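Local atomic coordinates of bacilliredoxin BrxA (Bacillus subtilis, PDB entry 3FHK), a protein that removes bacillithiol from S-bacillithiolated proteins as a dithiol bacilliredoxin and also has protein disulfide isomerase activity. Residues A[20-25]-A[63-68]; A[28-33]-A[87-92]; A[53-58]-A[83-88]; A[107-112]-A[119-124]. The protein carries 2 engineered substitutions. All blocks are in the same frame, centred on the assembly; numbering follows the deposited sequence.

Interaction 1: A[20-25]-A[63-68]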
loop_
_atom_site.group_PDB
_atom_site.type_symbol
_atom_site.label_atom_id
_atom_site.label_comp_id
_atom_site.label_asym_id
_atom_site.label_seq_id
_atom_site.Cartn_x
_atom_site.Cartn_y
_atom_site.Cartn_z
ATOM N N ARG A 20 8.243 21.404 -0.231
ATOM C CA ARG A 20 8.988 22.281 -1.139
ATOM C C ARG A 20 8.500 23.719 -1.038
ATOM O O ARG A 20 9.284 24.640 -0.810
ATOM C CB ARG A 20 8.844 21.816 -2.586
ATOM C CG ARG A 20 9.404 20.434 -2.840
ATOM C CD ARG A 20 9.049 19.938 -4.228
ATOM N NE ARG A 20 9.566 18.594 -4.464
ATOM C CZ ARG A 20 10.709 18.329 -5.097
ATOM N NH1 ARG A 20 11.462 19.313 -5.557
ATOM N NH2 ARG A 20 11.099 17.075 -5.273
ATOM N N ARG A 21 7.199 23.904 -1.219
ATOM C CA ARG A 21 6.614 25.237 -1.206
ATOM C C ARG A 21 6.968 26.006 0.064
ATOM O O ARG A 21 7.114 27.228 0.033
ATOM C CB ARG A 21 5.103 25.166 -1.384
ATOM C CG ARG A 21 4.659 24.982 -2.817
ATOM C CD ARG A 21 3.139 25.000 -2.876
ATOM N NE ARG A 21 2.628 24.777 -4.224
ATOM C CZ ARG A 21 1.487 24.145 -4.489
ATOM N NH1 ARG A 21 0.749 23.656 -3.499
ATOM N NH2 ARG A 21 1.091 23.982 -5.746
ATOM N N GLU A 22 7.123 25.291 1.172
ATOM C CA GLU A 22 7.543 25.938 2.407
ATOM C C GLU A 22 8.787 26.808 2.186
ATOM O O GLU A 22 8.855 27.927 2.693
ATOM C CB GLU A 22 7.771 24.919 3.525
ATOM C CG GLU A 22 8.299 25.542 4.810
ATOM C CD GLU A 22 8.063 24.670 6.032
ATOM O OE1 GLU A 22 7.510 23.562 5.867
ATOM O OE2 GLU A 22 8.426 25.096 7.154
ATOM N N LEU A 23 9.756 26.299 1.419
ATOM C CA LEU A 23 10.948 27.072 1.070
ATOM C C LEU A 23 10.753 27.961 -0.157
ATOM O O LEU A 23 11.157 29.128 -0.150
ATOM C CB LEU A 23 12.157 26.148 0.842
ATOM C CG LEU A 23 12.632 25.368 2.070
ATOM C CD1 LEU A 23 13.724 24.373 1.706
ATOM C CD2 LEU A 23 13.109 26.330 3.160
ATOM N N THR A 24 10.141 27.412 -1.207
ATOM C CA THR A 24 10.089 28.112 -2.491
ATOM C C THR A 24 9.149 29.302 -2.425
ATOM O O THR A 24 9.400 30.337 -3.047
ATOM C CB THR A 24 9.720 27.178 -3.675
ATOM O OG1 THR A 24 8.464 26.537 -3.432
ATOM C CG2 THR A 24 10.794 26.095 -3.848
ATOM N N GLY A 25 8.080 29.156 -1.650
ATOM C CA GLY A 25 7.168 30.254 -1.420
ATOM C C GLY A 25 7.819 31.339 -0.591
ATOM O O GLY A 25 7.259 32.409 -0.411
ATOM N N ALA A 63 14.873 23.090 10.577
ATOM C CA ALA A 63 15.683 23.601 9.477
ATOM C C ALA A 63 14.937 24.587 8.584
ATOM O O ALA A 63 15.390 25.717 8.405
ATOM C CB ALA A 63 16.256 22.457 8.659
ATOM N N ARG A 64 13.812 24.160 8.007
ATOM C CA ARG A 64 13.049 25.037 7.114
ATOM C C ARG A 64 12.589 26.323 7.814
ATOM O O ARG A 64 12.809 27.423 7.305
ATOM C CB ARG A 64 11.869 24.296 6.465
ATOM C CG ARG A 64 12.311 23.238 5.454
ATOM C CD ARG A 64 11.188 22.840 4.495
ATOM N NE ARG A 64 10.092 22.192 5.209
ATOM C CZ ARG A 64 10.002 20.882 5.419
ATOM N NH1 ARG A 64 10.938 20.074 4.948
ATOM N NH2 ARG A 64 8.973 20.379 6.093
ATOM N N PRO A 65 11.976 26.189 9.000
ATOM C CA PRO A 65 11.492 27.397 9.682
ATOM C C PRO A 65 12.650 28.341 10.022
ATOM O O PRO A 65 12.521 29.561 9.872
ATOM C CB PRO A 65 10.849 26.854 10.965
ATOM C CG PRO A 65 10.601 25.389 10.707
ATOM C CD PRO A 65 11.602 24.944 9.695
ATOM N N ALA A 66 13.771 27.779 10.471
ATOM C CA ALA A 66 14.921 28.598 10.871
ATOM C C ALA A 66 15.511 29.340 9.685
ATOM O O ALA A 66 15.847 30.514 9.786
ATOM C CB ALA A 66 15.983 27.748 11.537
ATOM N N ALA A 67 15.621 28.643 8.562
ATOM C CA ALA A 67 16.216 29.203 7.360
ATOM C C ALA A 67 15.390 30.367 6.825
ATOM O O ALA A 67 15.933 31.412 6.469
ATOM C CB ALA A 67 16.350 28.129 6.295
ATOM N N THR A 68 14.079 30.177 6.744
ATOM C CA THR A 68 13.216 31.195 6.149
ATOM C C THR A 68 13.053 32.410 7.065
ATOM O O THR A 68 12.948 33.539 6.592
ATOM C CB THR A 68 11.833 30.620 5.734
ATOM O OG1 THR A 68 11.115 30.177 6.892
ATOM C CG2 THR A 68 12.021 29.448 4.771
HETATM O O HOH W 1 9.796 28.119 7.012
#

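Interaction 2: A[28-33]-A[87-92]. With SO4 (sulfate ion), chain E.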
loop_
_atom_site.group_PDB
_atom_site.type_symbol
_atom_site.label_atom_id
_atom_site.label_comp_id
_atom_site.label_asym_id
_atom_site.label_seq_id
_atom_site.Cartn_x
_atom_site.Cartn_y
_atom_site.Cartn_z
ATOM N N PHE A 28 13.197 30.874 -1.837
ATOM C CA PHE A 28 14.271 29.907 -2.123
ATOM C C PHE A 28 14.023 29.228 -3.461
ATOM O O PHE A 28 12.981 28.597 -3.672
ATOM C CB PHE A 28 14.436 28.843 -1.023
ATOM C CG PHE A 28 14.949 29.392 0.271
ATOM C CD1 PHE A 28 14.189 30.300 1.004
ATOM C CD2 PHE A 28 16.189 29.010 0.759
ATOM C CE1 PHE A 28 14.656 30.825 2.204
ATOM C CE2 PHE A 28 16.666 29.520 1.963
ATOM C CZ PHE A 28 15.900 30.432 2.685
ATOM N N GLU A 29 14.982 29.382 -4.366
ATOM C CA GLU A 29 14.911 28.749 -5.672
ATOM C C GLU A 29 15.254 27.268 -5.607
ATOM O O GLU A 29 16.292 26.870 -5.065
ATOM C CB GLU A 29 15.838 29.442 -6.665
ATOM C CG GLU A 29 15.887 28.745 -8.009
ATOM C CD GLU A 29 16.564 29.583 -9.067
ATOM O OE1 GLU A 29 16.463 30.826 -8.983
ATOM O OE2 GLU A 29 17.192 29.004 -9.979
ATOM N N GLU A 30 14.367 26.461 -6.173
ATOM C CA GLU A 30 14.576 25.026 -6.283
ATOM C C GLU A 30 15.594 24.701 -7.366
ATOM O O GLU A 30 15.486 25.184 -8.487
ATOM C CB GLU A 30 13.263 24.324 -6.630
ATOM C CG GLU A 30 12.514 23.815 -5.446
ATOM C CD GLU A 30 11.460 22.801 -5.829
ATOM O OE1 GLU A 30 10.573 23.129 -6.648
ATOM O OE2 GLU A 30 11.520 21.673 -5.300
ATOM N N LEU A 31 16.586 23.888 -7.027
ATOM C CA LEU A 31 17.428 23.285 -8.053
ATOM C C LEU A 31 17.157 21.796 -8.014
ATOM O O LEU A 31 17.554 21.112 -7.085
ATOM C CB LEU A 31 18.898 23.604 -7.818
ATOM C CG LEU A 31 19.140 25.109 -7.642
ATOM C CD1 LEU A 31 20.438 25.362 -6.899
ATOM C CD2 LEU A 31 19.124 25.843 -8.981
ATOM N N THR A 32 16.448 21.305 -9.022
ATOM C CA THR A 32 15.881 19.964 -8.985
ATOM C C THR A 32 16.651 19.013 -9.902
ATOM O O THR A 32 16.303 17.842 -10.059
ATOM C CB THR A 32 14.402 20.023 -9.411
ATOM O OG1 THR A 32 14.324 20.280 -10.820
ATOM C CG2 THR A 32 13.679 21.150 -8.658
ATOM N N THR A 33 17.722 19.537 -10.477
ATOM C CA THR A 33 18.455 18.865 -11.534
ATOM C C THR A 33 19.949 19.152 -11.406
ATOM O O THR A 33 20.354 20.258 -11.043
ATOM C CB THR A 33 17.943 19.347 -12.903
ATOM O OG1 THR A 33 16.888 18.480 -13.347
ATOM C CG2 THR A 33 19.045 19.359 -13.920
ATOM N N GLY A 87 17.081 13.094 -1.116
ATOM C CA GLY A 87 16.213 11.930 -1.080
ATOM C C GLY A 87 15.100 11.991 -2.104
ATOM O O GLY A 87 14.563 10.956 -2.500
ATOM N N GLN A 88 14.753 13.203 -2.534
ATOM C CA GLN A 88 13.730 13.392 -3.562
ATOM C C GLN A 88 14.345 13.767 -4.907
ATOM O O GLN A 88 14.044 13.156 -5.929
ATOM C CB GLN A 88 12.703 14.441 -3.126
ATOM C CG GLN A 88 11.959 14.080 -1.855
ATOM C CD GLN A 88 11.177 12.777 -1.974
ATOM O OE1 GLN A 88 10.270 12.645 -2.808
ATOM N NE2 GLN A 88 11.516 11.810 -1.123
ATOM N N ASP A 89 15.201 14.782 -4.904
ATOM C CA ASP A 89 15.975 15.137 -6.090
ATOM C C ASP A 89 17.416 14.704 -5.863
ATOM O O ASP A 89 18.254 15.512 -5.482
ATOM C CB ASP A 89 15.921 16.644 -6.354
ATOM C CG ASP A 89 14.518 17.144 -6.573
ATOM O OD1 ASP A 89 13.633 16.323 -6.910
ATOM O OD2 ASP A 89 14.294 18.358 -6.408
ATOM N N LYS A 90 17.701 13.425 -6.095
ATOM C CA LYS A 90 18.992 12.850 -5.722
ATOM C C LYS A 90 20.180 13.413 -6.505
ATOM O O LYS A 90 21.240 13.671 -5.937
ATOM C CB LYS A 90 18.945 11.330 -5.856
ATOM C CG LYS A 90 17.965 10.661 -4.920
ATOM C CD LYS A 90 18.092 9.147 -4.968
ATOM C CE LYS A 90 16.995 8.471 -4.154
ATOM N NZ LYS A 90 17.245 7.006 -3.973
ATOM N N GLU A 91 20.015 13.591 -7.809
ATOM C CA GLU A 91 21.132 14.029 -8.635
ATOM C C GLU A 91 21.443 15.482 -8.345
ATOM O O GLU A 91 22.608 15.892 -8.317
ATOM C CB GLU A 91 20.850 13.819 -10.125
ATOM C CG GLU A 91 20.679 12.355 -10.517
ATOM C CD GLU A 91 20.873 12.109 -12.007
ATOM O OE1 GLU A 91 21.029 13.094 -12.762
ATOM O OE2 GLU A 91 20.878 10.926 -12.421
ATOM N N ALA A 92 20.392 16.261 -8.124
ATOM C CA ALA A 92 20.565 17.647 -7.738
ATOM C C ALA A 92 21.384 17.747 -6.450
ATOM O O ALA A 92 22.401 18.433 -6.421
ATOM C CB ALA A 92 19.214 18.327 -7.568
HETATM S S SO4 E . 16.759 12.080 -9.420
HETATM O O1 SO4 E . 17.102 10.688 -9.686
HETATM O O2 SO4 E . 16.153 12.168 -8.092
HETATM O O3 SO4 E . 17.965 12.898 -9.460
HETATM O O4 SO4 E . 15.826 12.547 -10.441
HETATM O O HOH W 2 15.988 20.159 -5.207
HETATM O O HOH W 3 17.674 15.636 -8.911
#

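Interaction 3: A[53-58]-A[83-88]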
loop_
_atom_site.group_PDB
_atom_site.type_symbol
_atom_site.label_atom_id
_atom_site.label_comp_id
_atom_site.label_asym_id
_atom_site.label_seq_id
_atom_site.Cartn_x
_atom_site.Cartn_y
_atom_site.Cartn_z
ATOM N N ASN A 53 17.255 20.279 1.815
ATOM C CA ASN A 53 15.959 19.966 2.383
ATOM C C ASN A 53 15.823 18.462 2.595
ATOM O O ASN A 53 16.660 17.692 2.122
ATOM C CB ASN A 53 14.858 20.507 1.467
ATOM C CG ASN A 53 13.548 20.742 2.198
ATOM O OD1 ASN A 53 13.448 20.533 3.410
ATOM N ND2 ASN A 53 12.530 21.167 1.459
ATOM N N SER A 54 14.781 18.053 3.317
ATOM C CA SER A 54 14.584 16.651 3.684
ATOM C C SER A 54 13.159 16.433 4.197
ATOM O O SER A 54 12.507 17.372 4.634
ATOM C CB SER A 54 15.595 16.243 4.766
ATOM O OG SER A 54 15.192 15.057 5.444
ATOM N N VAL A 55 12.687 15.189 4.158
ATOM C CA VAL A 55 11.333 14.855 4.611
ATOM C C VAL A 55 11.206 14.700 6.134
ATOM O O VAL A 55 10.109 14.749 6.692
ATOM C CB VAL A 55 10.845 13.553 3.935
ATOM C CG1 VAL A 55 9.470 13.169 4.434
ATOM C CG2 VAL A 55 10.816 13.723 2.435
ATOM N N CYS A 56 12.328 14.493 6.811
ATOM C CA CYS A 56 12.282 14.134 8.221
ATOM C C CYS A 56 11.746 15.265 9.106
ATOM O O CYS A 56 11.716 16.427 8.716
ATOM C CB CYS A 56 13.668 13.712 8.689
ATOM S SG CYS A 56 14.851 15.016 8.432
ATOM N N GLY A 57 11.332 14.900 10.310
ATOM C CA GLY A 57 10.724 15.825 11.239
ATOM C C GLY A 57 11.568 17.049 11.521
ATOM O O GLY A 57 11.047 18.150 11.654
ATOM N N CYS A 58 12.877 16.879 11.614
ATOM C CA CYS A 58 13.695 17.998 12.055
ATOM C C CYS A 58 13.990 19.009 10.935
ATOM O O CYS A 58 14.375 20.145 11.207
ATOM C CB CYS A 58 14.968 17.516 12.741
ATOM S SG CYS A 58 16.310 17.299 11.623
ATOM N N THR A 83 17.666 25.837 -2.814
ATOM C CA THR A 83 17.536 24.605 -2.082
ATOM C C THR A 83 17.599 23.414 -3.008
ATOM O O THR A 83 17.235 23.493 -4.184
ATOM C CB THR A 83 16.230 24.575 -1.239
ATOM O OG1 THR A 83 16.087 23.288 -0.638
ATOM C CG2 THR A 83 15.008 24.886 -2.102
ATOM N N VAL A 84 18.109 22.322 -2.461
ATOM C CA VAL A 84 18.044 21.032 -3.105
ATOM C C VAL A 84 17.369 20.118 -2.105
ATOM O O VAL A 84 17.545 20.279 -0.895
ATOM C CB VAL A 84 19.444 20.502 -3.448
ATOM C CG1 VAL A 84 20.009 21.231 -4.672
ATOM C CG2 VAL A 84 20.366 20.660 -2.247
ATOM N N PHE A 85 16.590 19.167 -2.608
ATOM C CA PHE A 85 15.796 18.301 -1.758
ATOM C C PHE A 85 16.391 16.906 -1.678
ATOM O O PHE A 85 16.178 16.078 -2.561
ATOM C CB PHE A 85 14.357 18.214 -2.266
ATOM C CG PHE A 85 13.360 17.929 -1.184
ATOM C CD1 PHE A 85 13.485 16.803 -0.398
ATOM C CD2 PHE A 85 12.306 18.794 -0.938
ATOM C CE1 PHE A 85 12.577 16.530 0.607
ATOM C CE2 PHE A 85 11.402 18.526 0.072
ATOM C CZ PHE A 85 11.543 17.390 0.846
ATOM N N ALA A 86 17.124 16.636 -0.607
ATOM C CA ALA A 86 17.775 15.334 -0.468
ATOM C C ALA A 86 16.753 14.197 -0.459
ATOM O O ALA A 86 15.681 14.314 0.131
ATOM C CB ALA A 86 18.621 15.301 0.792
ATOM N N GLY A 87 17.081 13.094 -1.116
ATOM C CA GLY A 87 16.213 11.930 -1.080
ATOM C C GLY A 87 15.100 11.991 -2.104
ATOM O O GLY A 87 14.563 10.956 -2.500
ATOM N N GLN A 88 14.753 13.203 -2.534
ATOM C CA GLN A 88 13.730 13.392 -3.562
ATOM C C GLN A 88 14.345 13.767 -4.907
ATOM O O GLN A 88 14.044 13.156 -5.929
ATOM C CB GLN A 88 12.703 14.441 -3.126
ATOM C CG GLN A 88 11.959 14.080 -1.855
ATOM C CD GLN A 88 11.177 12.777 -1.974
ATOM O OE1 GLN A 88 10.270 12.645 -2.808
ATOM N NE2 GLN A 88 11.516 11.810 -1.123
HETATM O O HOH W 4 13.879 21.756 -1.279
HETATM O O HOH W 5 14.162 13.267 1.998
#

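Interaction 4: A[107-112]-A[119-124]. With SO4 (sulfate ion), chain G.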
loop_
_atom_site.group_PDB
_atom_site.type_symbol
_atom_site.label_atom_id
_atom_site.label_comp_id
_atom_site.label_asym_id
_atom_site.label_seq_id
_atom_site.Cartn_x
_atom_site.Cartn_y
_atom_site.Cartn_z
ATOM N N SER A 107 21.471 15.586 6.086
ATOM C CA SER A 107 20.167 16.070 5.656
ATOM C C SER A 107 19.230 16.127 6.866
ATOM O O SER A 107 19.089 15.135 7.584
ATOM C CB SER A 107 19.617 15.087 4.621
ATOM O OG SER A 107 18.433 15.563 4.033
ATOM N N PRO A 108 18.606 17.289 7.123
ATOM C CA PRO A 108 18.783 18.555 6.412
ATOM C C PRO A 108 20.133 19.140 6.767
ATOM O O PRO A 108 20.724 18.751 7.764
ATOM C CB PRO A 108 17.686 19.436 7.023
ATOM C CG PRO A 108 17.550 18.890 8.424
ATOM C CD PRO A 108 17.593 17.419 8.193
ATOM N N SER A 109 20.620 20.062 5.954
ATOM C CA SER A 109 21.829 20.787 6.308
ATOM C C SER A 109 21.805 22.112 5.559
ATOM O O SER A 109 20.955 22.321 4.695
ATOM C CB SER A 109 23.085 19.949 6.008
ATOM O OG SER A 109 23.165 19.589 4.635
ATOM N N MET A 110 22.714 23.015 5.896
ATOM C CA MET A 110 22.717 24.330 5.263
ATOM C C MET A 110 24.146 24.802 4.985
ATOM O O MET A 110 25.054 24.558 5.774
ATOM C CB MET A 110 21.979 25.335 6.143
ATOM C CG MET A 110 20.492 25.022 6.356
ATOM S SD MET A 110 19.641 26.223 7.415
ATOM C CE MET A 110 19.739 25.378 8.985
ATOM N N ALA A 111 24.348 25.463 3.850
ATOM C CA ALA A 111 25.614 26.116 3.588
ATOM C C ALA A 111 25.433 27.573 3.198
ATOM O O ALA A 111 24.556 27.913 2.398
ATOM C CB ALA A 111 26.416 25.367 2.509
ATOM N N LEU A 112 26.267 28.421 3.797
ATOM C CA LEU A 112 26.450 29.800 3.378
ATOM C C LEU A 112 27.642 29.831 2.418
ATOM O O LEU A 112 28.757 29.424 2.781
ATOM C CB LEU A 112 26.746 30.686 4.590
ATOM C CG LEU A 112 26.121 32.087 4.667
ATOM C CD1 LEU A 112 27.032 33.053 5.415
ATOM C CD2 LEU A 112 25.775 32.647 3.297
ATOM N N VAL A 119 31.489 29.244 3.190
ATOM C CA VAL A 119 32.120 30.030 4.247
ATOM C C VAL A 119 31.492 29.722 5.607
ATOM O O VAL A 119 32.010 30.117 6.653
ATOM C CB VAL A 119 32.069 31.550 3.965
ATOM C CG1 VAL A 119 32.879 31.901 2.720
ATOM C CG2 VAL A 119 30.605 32.051 3.859
ATOM N N HIS A 120 30.366 29.027 5.595
ATOM C CA HIS A 120 29.785 28.548 6.841
ATOM C C HIS A 120 28.875 27.360 6.580
ATOM O O HIS A 120 28.080 27.376 5.655
ATOM C CB HIS A 120 29.022 29.650 7.573
ATOM C CG HIS A 120 28.575 29.249 8.943
ATOM N ND1 HIS A 120 29.425 29.242 10.030
ATOM C CD2 HIS A 120 27.377 28.810 9.399
ATOM C CE1 HIS A 120 28.765 28.830 11.098
ATOM N NE2 HIS A 120 27.524 28.565 10.747
ATOM N N PHE A 121 29.003 26.327 7.397
ATOM C CA PHE A 121 28.294 25.088 7.151
ATOM C C PHE A 121 27.516 24.709 8.406
ATOM O O PHE A 121 27.997 24.893 9.517
ATOM C CB PHE A 121 29.280 23.981 6.741
ATOM C CG PHE A 121 28.610 22.767 6.144
ATOM C CD1 PHE A 121 28.489 21.594 6.869
ATOM C CD2 PHE A 121 28.087 22.807 4.863
ATOM C CE1 PHE A 121 27.851 20.488 6.327
ATOM C CE2 PHE A 121 27.449 21.703 4.317
ATOM C CZ PHE A 121 27.327 20.548 5.049
ATOM N N ILE A 122 26.295 24.220 8.226
ATOM C CA ILE A 122 25.497 23.740 9.341
ATOM C C ILE A 122 25.044 22.320 9.051
ATOM O O ILE A 122 24.050 22.113 8.370
ATOM C CB ILE A 122 24.262 24.617 9.571
ATOM C CG1 ILE A 122 24.675 26.083 9.733
ATOM C CG2 ILE A 122 23.491 24.136 10.802
ATOM C CD1 ILE A 122 23.500 27.038 9.773
ATOM N N PRO A 123 25.792 21.332 9.553
ATOM C CA PRO A 123 25.428 19.943 9.275
ATOM C C PRO A 123 24.202 19.546 10.090
ATOM O O PRO A 123 23.799 20.276 10.996
ATOM C CB PRO A 123 26.652 19.163 9.749
ATOM C CG PRO A 123 27.242 20.012 10.819
ATOM C CD PRO A 123 26.947 21.442 10.461
ATOM N N ARG A 124 23.627 18.396 9.773
ATOM C CA ARG A 124 22.468 17.899 10.498
ATOM C C ARG A 124 22.625 17.914 12.027
ATOM O O ARG A 124 21.685 18.249 12.740
ATOM C CB ARG A 124 22.089 16.497 10.023
ATOM C CG ARG A 124 20.882 15.963 10.767
ATOM C CD ARG A 124 20.617 14.488 10.474
ATOM N NE ARG A 124 19.605 13.951 11.381
ATOM C CZ ARG A 124 18.326 13.778 11.063
ATOM N NH1 ARG A 124 17.894 14.084 9.849
ATOM N NH2 ARG A 124 17.479 13.288 11.958
HETATM S S SO4 G . 32.264 30.999 10.667
HETATM O O1 SO4 G . 32.331 29.592 10.276
HETATM O O2 SO4 G . 31.839 31.062 12.064
HETATM O O3 SO4 G . 33.575 31.634 10.543
HETATM O O4 SO4 G . 31.314 31.698 9.805
#

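Interaction 1: A[20-25]-A[63-68]
Arg64 on helix 57-73 meets Glu22 and Leu23 of helix 2-24 from CB to NE. Its CB lies 3.6 Å from Glu22 OE2. CG packs on Leu23 CD2, and CD rests 3.8 Å from Leu23 CG, where the two side chains cross at about a right angle. The chain then bends at chi3 (-65°), which sets NE on the Glu22 side. From there NE donates to Glu22 OE1 at 3.0 Å in a nearly straight bond, forming a salt bridge. OE1 lies near the guanidinium plane, yet NE stands above the carboxylate plane, the two planes being 72° apart. The segments run nearly parallel, 11° between axes and 10.1 Å apart, and join two helices of the thioredoxin-superfamily fold that pack against strand 47-53. An alanine at Glu22 would probably leave Arg64 NE without its carboxylate mate and open a gap beside Arg64 CB. At the tip, NH1 leaves the contact and goes on toward the end of strand 47-53 that leads into the CXC motif. One turn further along helix 57-73, Thr68 CG2 touches Leu23 CD2 at 3.7 Å.

Interaction 2: A[28-33]-A[87-92]
Thr33 and Ala92 bring the two backbones closest, their CA atoms 4.5 Å apart, where the chain leaving strand 29-30 passes the first turn of helix 90-97. No direct hydrogen bond joins the segments; two waters do the bridging. One donates to Leu31 O and to Asp89 OD2. The other accepts from Ala92 N at 2.9 Å and lies within donating distance of both Thr32 O and a sulfate oxygen. Direct contact falls to small groups. The methyl of Ala92 points at the passing chain, with CB 3.3 Å from Leu31 O and 3.5 Å from Thr33 N. Asp89 and Thr32 lie side by side and point the same way. The first torsion of Asp89 (chi1 -60°) sets CG anti to the carbonyl carbon and on the Thr32 side, and OD2 sits 3.4 Å from both CA and CB of Thr32. Asp89 OD2 is also 4.5 Å from Glu30 OE2, a pairing of like charges that is probably eased by Arg20 of helix 2-24, whose NH1 forms salt bridges with both acids. An alanine at Asp89 would probably leave Arg20 NH1 without one of its two carboxylate partners, and the first water without an acceptor. At the amino end of the helix lies the sulfate, probably from the crystallisation liquor. Its O2 accepts from Lys90 N at 2.8 Å. Its O3 accepts from Glu91 N at 2.7 Å. Backbone N-H groups gathered round an anion are characteristic of a helix N-terminus, here the helix that follows strand 80-85 in the thioredoxin-superfamily fold.

Interaction 3: A[53-58]-A[83-88]
Asn53 and Phe85 form a parallel bridge, CA atoms 4.5 Å apart, with Asn53 N donating to Val84 O at 2.7 Å and Ala86 N to Asn53 O at 3.0 Å. The bridge joins the neighbouring parallel strands of a beta-alpha-beta unit, 47-53 and 80-85, at the end where the first strand runs into the CXC motif, Cys56-Gly57-Cys58, of this thioredoxin-superfamily protein. Both side chains lie on the same face of the sheet. Asn53 CB stands over the Phe85 ring in a CH-pi contact, 4.1 Å from the centroid and 18° off the normal. Asn53 CG, anti to its backbone N, lies over the same ring face, toward the rim. The amide is inclined 41° to the ring, with ND2 3.2 Å from CE2. It is fixed at both ends: OD1 accepts from Arg64 NH1 and, weakly, from Ser54 N, while ND2 donates to Met19 O and to a water shared with Thr83 OG1. Val55 CG2 meets the ring at its edge, 3.8 Å from CE1. Beyond the bridge the nucleophile Cys56 occupies the N-cap position of helix 57-73, and its backbone N donates to Ser54 OG at 3.2 Å, an ST turn with an N-H...O angle of 172°.

Interaction 4: A[107-112]-A[119-124]
Met110 pairs with Ile122, and Leu112 with His120, as hydrogen-bonded pairs of the antiparallel hairpin formed by strands 109-114 and 117-122, at an edge of the sheet within this chain; the strand segments run 173° to one another, 4.7 Å apart. A classic beta bulge breaks the regular spacing: Val119 and His120 both face Leu112, whose O accepts from Val119 N at 2.8 Å and, more loosely, from His120 N at 3.3 Å. The bulge pushes Val119 CG2 against that carbonyl and to 4.0 Å from Leu112 CD1. On the face toward helix 132-146, Ile122 lies beside Met110, their CB atoms 4.2 Å apart, and the bend of Met110 at chi3 (-96°) puts CE near Ile122 CD1. On the other face Ala111 presents just a methyl, and the bulky Phe121 ring comes beside it, CD2 3.9 Å from Ala111 CB. His120 ND1 binds a sulfate, probably from the crystallisation liquor, while NE2 turns to Asn138. Beside the active site, cis-Pro108, a hallmark of the thioredoxin fold, touches Cys58, and Arg124 touches Cys56. Arg124 reaches past Pro108 with an extended chain, laying CD near Ser107 O. NH1 then donates to that oxygen at 2.8 Å, in the plane of both the carbonyl and the guanidinium.

Overall arrangement
Interaction 3 is the buried contact of the set, while interactions 1, 2 and 4 are partly buried. Interactions 2, 3 and 4 reach the same sheet: strand pairing carries 3 and 4, parallel in one and antiparallel in the other, whereas 2 meets a helix start through small direct contacts and two bridging waters. Interaction 1 joins two helices by charge and apolar contact, and shares helix 57-73 with interaction 3. Arginines link the regions: Arg20 ties 20-25 to interaction 2, Arg64 ties interaction 1 to 3, and Arg124 ties 4 to 3. Interactions 3 and 4 meet at the CXC motif, with Ser107 against Ser54 and Ala86; interaction 2 lies away from it.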